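Transcriptional regulator, TetR family (Marinobacter aquaeolei, PDB 3NNR) probably binds DNA as a transcriptional regulator of the TetR family, through a predicted helix-turn-helix motif carried by an all-helical chain. Local coordinates at residues F57-Y60 with E61-V64; R74-T77 with L78-T82. All coordinates share one frame; numbering follows the deposited sequence. Where two conformers were deposited one is given.

Contact 1. Residues F57-Y60 with E61-V64; sequences FQEY and EKLV
Phe-57 and Glu-61, like Tyr-60 and Val-64, stand one turn apart on helix 49-67, the long helix that in TetR-family regulators leads from the DNA-binding headpiece into the ligand-binding and dimerisation domain. The backbone supplies four i to i+4 hydrogen bonds. Two are short and nearly straight: Glu-61 N to Phe-57 O at 2.8 Å and Val-64 N to Tyr-60 O at 2.9 Å. Between them the bond from Lys-62 N to Gln-58 O stretches to 3.2 Å, its donor lying above the carbonyl plane.

Charge plays a looser part on the solvent side, where Glu-59 OE2 and Lys-62 NZ attract each other only loosely, at 4.4 Å, too far for a salt bridge.

Two CH-pi contacts follow the same spacing. CB of Glu-61 sits over one face of the Phe-57 ring, 4.3 Å from its centroid and toward the rim. Since the glutamate chain runs on extended, with CG anti to the backbone N (chi1 -173°), its CD reaches the ring at CE2 of Phe-57, 3.8 Å away, and the carboxylate plane is turned 43° from the ring. A glutamate suits this place because its methylenes can lie against an aromatic ring while its OE2 forms a salt bridge with Arg-122. Phe-57 itself is buried among Leu-112 and Tyr-116 of helix 110-136 and the ring of Phe-98.

Tyrosine combines a packing ring with a polar end: Tyr-60 OH is hydrogen-bonded to an unidentified molecule, probably from the crystallisation liquor, while CG2 of Val-64 makes the second CH-pi contact, over one face of the Tyr-60 ring toward its rim, 3.6 Å from CE1 of Tyr-60.

Contact 2. Residues R74-T77 with L78-T82; sequences RPIT and LEDMT
Thr-77 meets the first turn of helix 78-94 with both its side chain and its backbone. Its CB already lies against the side chain of Glu-79, 3.4 Å from OE1. From CB the hydroxyl branch takes the position between the backbone N and the carbonyl carbon (chi1 68°), which turns OG1 toward the start of the helix. There OG1 accepts a hydrogen bond from Asp-80 N, 3.1 Å away and fairly straight at 165°, and gives a weak one of 3.4 Å to Glu-79 OE1. The bend at chi2 of Glu-79 folds its carboxylate back to the hydroxyl.

Asp-80 answers the threonine: its OD2 receives Thr-77 N at 3.2 Å, the donor coming from above the carboxylate plane. This reciprocal pair is a capping box, with Thr-77 as N-cap. Threonine suits the position because a short hydroxyl side chain can accept an amide of the first turn, which has no preceding helical carbonyl; aspartate three residues on can return a carboxylate oxygen and its negative charge would probably be favoured by the helix dipole.

Ile-76, just before the cap, lays CG1 against CB of Asp-80 at 3.9 Å and is buried against Ile-130 and Leu-134 of helix 110-136, a place fit for a branched apolar chain. The first i to i+4 bond of the helix runs from the N of Met-81, which is present as selenomethionine, to Thr-77 O at 3.2 Å.

How the contacts relate
The two contacts come in series along the chain, contact 1 within helix 49-67 and contact 2 where the following loop enters helix 78-94. Their centres are about 22 Å apart and their nearest atoms about 11 Å, so they do not touch. Both pack on helix 110-136, contact 1 on its first half and contact 2 near its end. The centre of contact 1 lies about 9 Å from that of the chain, the centre of contact 2 about 19 Å. Together they mark the second half of one helix and the start of the next in what is, as in other TetR-family proteins, probably the helical ligand-binding and dimerisation domain, into which helix 49-67 leads from the predicted DNA-binding part.

Contact 1. Residues F57-Y60 with E61-V64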
ATOM      1  N   PHE A  57      -5.494   4.011 -18.324  1.00 49.87           N
ATOM      2  CA  PHE A  57      -4.739   4.848 -17.388  1.00 50.44           C
ATOM      3  C   PHE A  57      -4.810   6.340 -17.746  1.00 53.69           C
ATOM      4  O   PHE A  57      -5.001   7.190 -16.867  1.00 55.86           O
ATOM      5  CB  PHE A  57      -3.269   4.444 -17.293  1.00 49.71           C
ATOM      6  CG  PHE A  57      -2.436   5.469 -16.603  1.00 46.35           C
ATOM      7  CD1 PHE A  57      -2.486   5.587 -15.219  1.00 53.94           C
ATOM      8  CD2 PHE A  57      -1.661   6.347 -17.315  1.00 49.83           C
ATOM      9  CE1 PHE A  57      -1.762   6.557 -14.569  1.00 45.47           C
ATOM     10  CE2 PHE A  57      -0.938   7.330 -16.669  1.00 57.25           C
ATOM     11  CZ  PHE A  57      -0.989   7.424 -15.289  1.00 48.25           C
ATOM     12  N   GLN A  58      -4.640   6.653 -19.026  1.00 55.34           N
ATOM     13  CA  GLN A  58      -4.738   8.036 -19.478  1.00 56.57           C
ATOM     14  C   GLN A  58      -6.082   8.686 -19.151  1.00 56.50           C
ATOM     15  O   GLN A  58      -6.109   9.913 -18.994  1.00 59.75           O
ATOM     16  CB  GLN A  58      -4.448   8.168 -20.970  1.00 56.96           C
ATOM     17  CG  GLN A  58      -2.995   7.995 -21.315  1.00 61.57           C
ATOM     18  CD  GLN A  58      -2.713   8.078 -22.815  1.00 65.14           C
ATOM     19  OE1 GLN A  58      -3.460   7.550 -23.656  1.00 66.75           O
ATOM     20  NE2 GLN A  58      -1.617   8.719 -23.147  1.00 60.12           N
ATOM     21  N   GLU A  59      -7.168   7.895 -19.098  1.00 55.34           N
ATOM     22  CA  GLU A  59      -8.493   8.414 -18.712  1.00 59.46           C
ATOM     23  C   GLU A  59      -8.523   8.660 -17.194  1.00 57.52           C
ATOM     24  O   GLU A  59      -9.098   9.642 -16.773  1.00 62.36           O
ATOM     25  CB  GLU A  59      -9.683   7.508 -19.099  1.00 61.24           C
ATOM     26  CG  GLU A  59      -9.873   7.122 -20.605  1.00 71.23           C
ATOM     27  CD  GLU A  59     -10.072   8.301 -21.578  1.00 93.26           C
ATOM     28  OE1 GLU A  59     -10.638   9.350 -21.169  1.00101.28           O
ATOM     29  OE2 GLU A  59      -9.674   8.155 -22.774  1.00 96.47           O
ATOM     30  N   TYR A  60      -7.930   7.761 -16.405  1.00 55.12           N
ATOM     31  CA  TYR A  60      -7.836   7.881 -14.929  1.00 54.34           C
ATOM     32  C   TYR A  60      -6.999   9.108 -14.572  1.00 54.83           C
ATOM     33  O   TYR A  60      -7.425   9.929 -13.770  1.00 55.21           O
ATOM     34  CB  TYR A  60      -7.232   6.606 -14.313  1.00 50.93           C
ATOM     35  CG  TYR A  60      -6.984   6.612 -12.797  1.00 48.20           C
ATOM     36  CD1 TYR A  60      -8.025   6.778 -11.858  1.00 56.78           C
ATOM     37  CD2 TYR A  60      -5.720   6.424 -12.300  1.00 47.98           C
ATOM     38  CE1 TYR A  60      -7.761   6.783 -10.441  1.00 47.31           C
ATOM     39  CE2 TYR A  60      -5.464   6.425 -10.952  1.00 51.25           C
ATOM     40  CZ  TYR A  60      -6.470   6.597 -10.018  1.00 50.97           C
ATOM     41  OH  TYR A  60      -6.067   6.556  -8.686  1.00 70.62           O
ATOM     42  N   GLU A  61      -5.841   9.229 -15.215  1.00 55.57           N
ATOM     43  CA  GLU A  61      -4.929  10.369 -15.070  1.00 57.02           C
ATOM     44  C   GLU A  61      -5.671  11.694 -15.325  1.00 61.37           C
ATOM     45  O   GLU A  61      -5.596  12.611 -14.508  1.00 62.82           O
ATOM     46  CB  GLU A  61      -3.755  10.203 -16.047  1.00 57.74           C
ATOM     47  CG  GLU A  61      -2.624  11.214 -15.927  1.00 62.69           C
ATOM     48  CD  GLU A  61      -1.578  11.102 -17.026  1.00 66.23           C
ATOM     49  OE1 GLU A  61      -1.915  10.814 -18.208  1.00 68.74           O
ATOM     50  OE2 GLU A  61      -0.405  11.368 -16.699  1.00 71.21           O
ATOM     51  N   LYS A  62      -6.407  11.781 -16.436  1.00 63.30           N
ATOM     52  CA  LYS A  62      -7.194  12.994 -16.757  1.00 65.81           C
ATOM     53  C   LYS A  62      -8.233  13.298 -15.696  1.00 63.88           C
ATOM     54  O   LYS A  62      -8.457  14.458 -15.367  1.00 67.63           O
ATOM     55  CB  LYS A  62      -7.913  12.890 -18.113  1.00 68.64           C
ATOM     56  CG  LYS A  62      -7.037  13.141 -19.338  1.00 83.96           C
ATOM     57  CD  LYS A  62      -7.779  12.815 -20.674  1.00 91.73           C
ATOM     58  CE  LYS A  62      -6.791  12.706 -21.860  1.00 99.68           C
ATOM     59  NZ  LYS A  62      -7.255  11.772 -22.937  1.00100.50           N
ATOM     60  N   LEU A  63      -8.851  12.252 -15.163  1.00 60.04           N
ATOM     61  CA  LEU A  63      -9.909  12.384 -14.165  1.00 60.65           C
ATOM     62  C   LEU A  63      -9.359  12.943 -12.861  1.00 58.13           C
ATOM     63  O   LEU A  63      -9.860  13.940 -12.353  1.00 59.31           O
ATOM     64  CB  LEU A  63     -10.571  11.022 -13.892  1.00 60.76           C
ATOM     65  CG  LEU A  63     -11.981  11.042 -13.320  1.00 67.18           C
ATOM     66  CD1 LEU A  63     -12.918  11.420 -14.467  1.00 62.29           C
ATOM     67  CD2 LEU A  63     -12.374   9.694 -12.672  1.00 67.86           C
ATOM     68  N   VAL A  64      -8.296  12.325 -12.360  1.00 55.51           N
ATOM     69  CA  VAL A  64      -7.683  12.730 -11.089  1.00 55.33           C
ATOM     70  C   VAL A  64      -7.088  14.148 -11.185  1.00 60.15           C
ATOM     71  O   VAL A  64      -7.304  14.965 -10.277  1.00 64.35           O
ATOM     72  CB  VAL A  64      -6.680  11.688 -10.615  1.00 55.65           C
ATOM     73  CG1 VAL A  64      -5.949  12.155  -9.377  1.00 54.33           C
ATOM     74  CG2 VAL A  64      -7.413  10.342 -10.384  1.00 42.30           C
TER

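Contact 2. Residues R74-T77 with L78-T82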
ATOM      1  N   ARG A  74      -9.450  31.483  -4.378  1.00100.80           N
ATOM      2  CA  ARG A  74     -10.292  31.467  -3.160  0.50100.37           C
ATOM      3  C   ARG A  74      -9.653  30.592  -2.083  1.00 95.58           C
ATOM      4  O   ARG A  74      -8.795  29.797  -2.406  1.00 91.90           O
ATOM      5  CB  ARG A  74     -11.704  30.956  -3.494  0.50100.17           C
ATOM      6  CG  ARG A  74     -11.760  29.599  -4.214  0.50 96.15           C
ATOM      7  CD  ARG A  74     -13.195  29.171  -4.523  0.50 98.13           C
ATOM      8  NE  ARG A  74     -13.241  27.978  -5.369  0.50 92.56           N
ATOM      9  CZ  ARG A  74     -13.294  28.013  -6.696  0.50 93.14           C
ATOM     10  NH1 ARG A  74     -13.317  29.181  -7.322  0.50 98.05           N
ATOM     11  NH2 ARG A  74     -13.327  26.890  -7.395  0.50 91.24           N
ATOM     12  N   PRO A  75     -10.076  30.733  -0.798  1.00 96.78           N
ATOM     13  CA  PRO A  75      -9.466  29.847   0.217  1.00 94.05           C
ATOM     14  C   PRO A  75     -10.093  28.448   0.199  1.00 91.40           C
ATOM     15  O   PRO A  75     -11.237  28.290  -0.214  1.00 94.93           O
ATOM     16  CB  PRO A  75      -9.739  30.574   1.541  1.00 96.24           C
ATOM     17  CG  PRO A  75     -10.951  31.360   1.287  1.00101.75           C
ATOM     18  CD  PRO A  75     -10.977  31.723  -0.170  1.00 99.51           C
ATOM     19  N   ILE A  76      -9.333  27.446   0.626  1.00 87.96           N
ATOM     20  CA  ILE A  76      -9.813  26.060   0.678  1.00 83.96           C
ATOM     21  C   ILE A  76     -10.787  25.913   1.839  1.00 84.96           C
ATOM     22  O   ILE A  76     -10.492  26.388   2.936  1.00 88.86           O
ATOM     23  CB  ILE A  76      -8.626  25.031   0.834  1.00 80.16           C
ATOM     24  CG1 ILE A  76      -9.120  23.596   0.684  1.00 76.97           C
ATOM     25  CG2 ILE A  76      -7.877  25.176   2.185  1.00 75.84           C
ATOM     26  CD1 ILE A  76      -8.017  22.608   0.531  1.00 67.90           C
ATOM     27  N   THR A  77     -11.941  25.286   1.596  1.00 82.27           N
ATOM     28  CA  THR A  77     -12.921  24.995   2.662  1.00 81.93           C
ATOM     29  C   THR A  77     -12.880  23.492   3.059  1.00 78.79           C
ATOM     30  O   THR A  77     -12.235  22.679   2.407  1.00 72.80           O
ATOM     31  CB  THR A  77     -14.343  25.289   2.215  1.00 82.88           C
ATOM     32  OG1 THR A  77     -14.710  24.337   1.210  1.00 77.28           O
ATOM     33  CG2 THR A  77     -14.506  26.740   1.669  1.00 86.37           C
ATOM     34  N   LEU A  78     -13.591  23.145   4.131  1.00 79.78           N
ATOM     35  CA  LEU A  78     -13.754  21.746   4.562  1.00 76.65           C
ATOM     36  C   LEU A  78     -14.533  20.870   3.549  1.00 73.70           C
ATOM     37  O   LEU A  78     -14.303  19.645   3.446  1.00 67.71           O
ATOM     38  CB  LEU A  78     -14.441  21.693   5.938  1.00 78.30           C
ATOM     39  CG  LEU A  78     -13.643  22.252   7.124  1.00 83.44           C
ATOM     40  CD1 LEU A  78     -14.479  22.188   8.387  1.00 83.77           C
ATOM     41  CD2 LEU A  78     -12.317  21.503   7.322  1.00 78.88           C
ATOM     42  N   GLU A  79     -15.458  21.507   2.828  1.00 76.92           N
ATOM     43  CA  GLU A  79     -16.289  20.862   1.806  1.00 76.10           C
ATOM     44  C   GLU A  79     -15.354  20.468   0.630  1.00 76.04           C
ATOM     45  O   GLU A  79     -15.443  19.339   0.088  1.00 74.97           O
ATOM     46  CB  GLU A  79     -17.459  21.762   1.397  1.00 80.60           C
ATOM     47  CG  GLU A  79     -18.551  22.117   2.530  1.00 85.47           C
ATOM     48  CD  GLU A  79     -18.107  23.121   3.659  1.00 97.08           C
ATOM     49  OE1 GLU A  79     -16.954  23.617   3.642  1.00 99.14           O
ATOM     50  OE2 GLU A  79     -18.913  23.406   4.585  1.00 97.47           O
ATOM     51  N   ASP A  80     -14.411  21.357   0.282  1.00 75.25           N
ATOM     52  CA  ASP A  80     -13.378  21.038  -0.723  1.00 72.04           C
ATOM     53  C   ASP A  80     -12.511  19.862  -0.282  1.00 68.10           C
ATOM     54  O   ASP A  80     -12.153  19.004  -1.095  1.00 64.35           O
ATOM     55  CB  ASP A  80     -12.405  22.200  -0.969  1.00 74.04           C
ATOM     56  CG  ASP A  80     -13.033  23.385  -1.606  1.00 75.68           C
ATOM     57  OD1 ASP A  80     -14.083  23.272  -2.283  1.00 72.69           O
ATOM     58  OD2 ASP A  80     -12.419  24.464  -1.463  1.00 92.82           O
HETATM   59  N   MSE A  81     -12.151  19.845   0.996  1.00 68.14           N
HETATM   60  CA  MSE A  81     -11.319  18.770   1.530  1.00 68.43           C
HETATM   61  C   MSE A  81     -12.032  17.408   1.349  1.00 66.32           C
HETATM   62  O   MSE A  81     -11.454  16.477   0.792  1.00 64.91           O
HETATM   63  CB  MSE A  81     -10.951  19.040   2.990  1.00 69.68           C
HETATM   64  CG  MSE A  81      -9.919  18.096   3.547  1.00 70.22           C
HETATM   65 SE   MSE A  81      -9.669  18.473   5.414  0.75 65.04          SE
HETATM   66  CE  MSE A  81     -11.401  17.928   6.117  1.00 64.29           C
ATOM     67  N   THR A  82     -13.298  17.345   1.753  1.00 67.09           N
ATOM     68  CA  THR A  82     -14.092  16.120   1.646  1.00 65.70           C
ATOM     69  C   THR A  82     -14.281  15.704   0.184  1.00 63.90           C
ATOM     70  O   THR A  82     -14.272  14.513  -0.124  1.00 63.69           O
ATOM     71  CB  THR A  82     -15.451  16.262   2.339  1.00 64.98           C
ATOM     72  OG1 THR A  82     -16.153  17.354   1.764  1.00 80.93           O
ATOM     73  CG2 THR A  82     -15.269  16.559   3.785  1.00 65.22           C
TER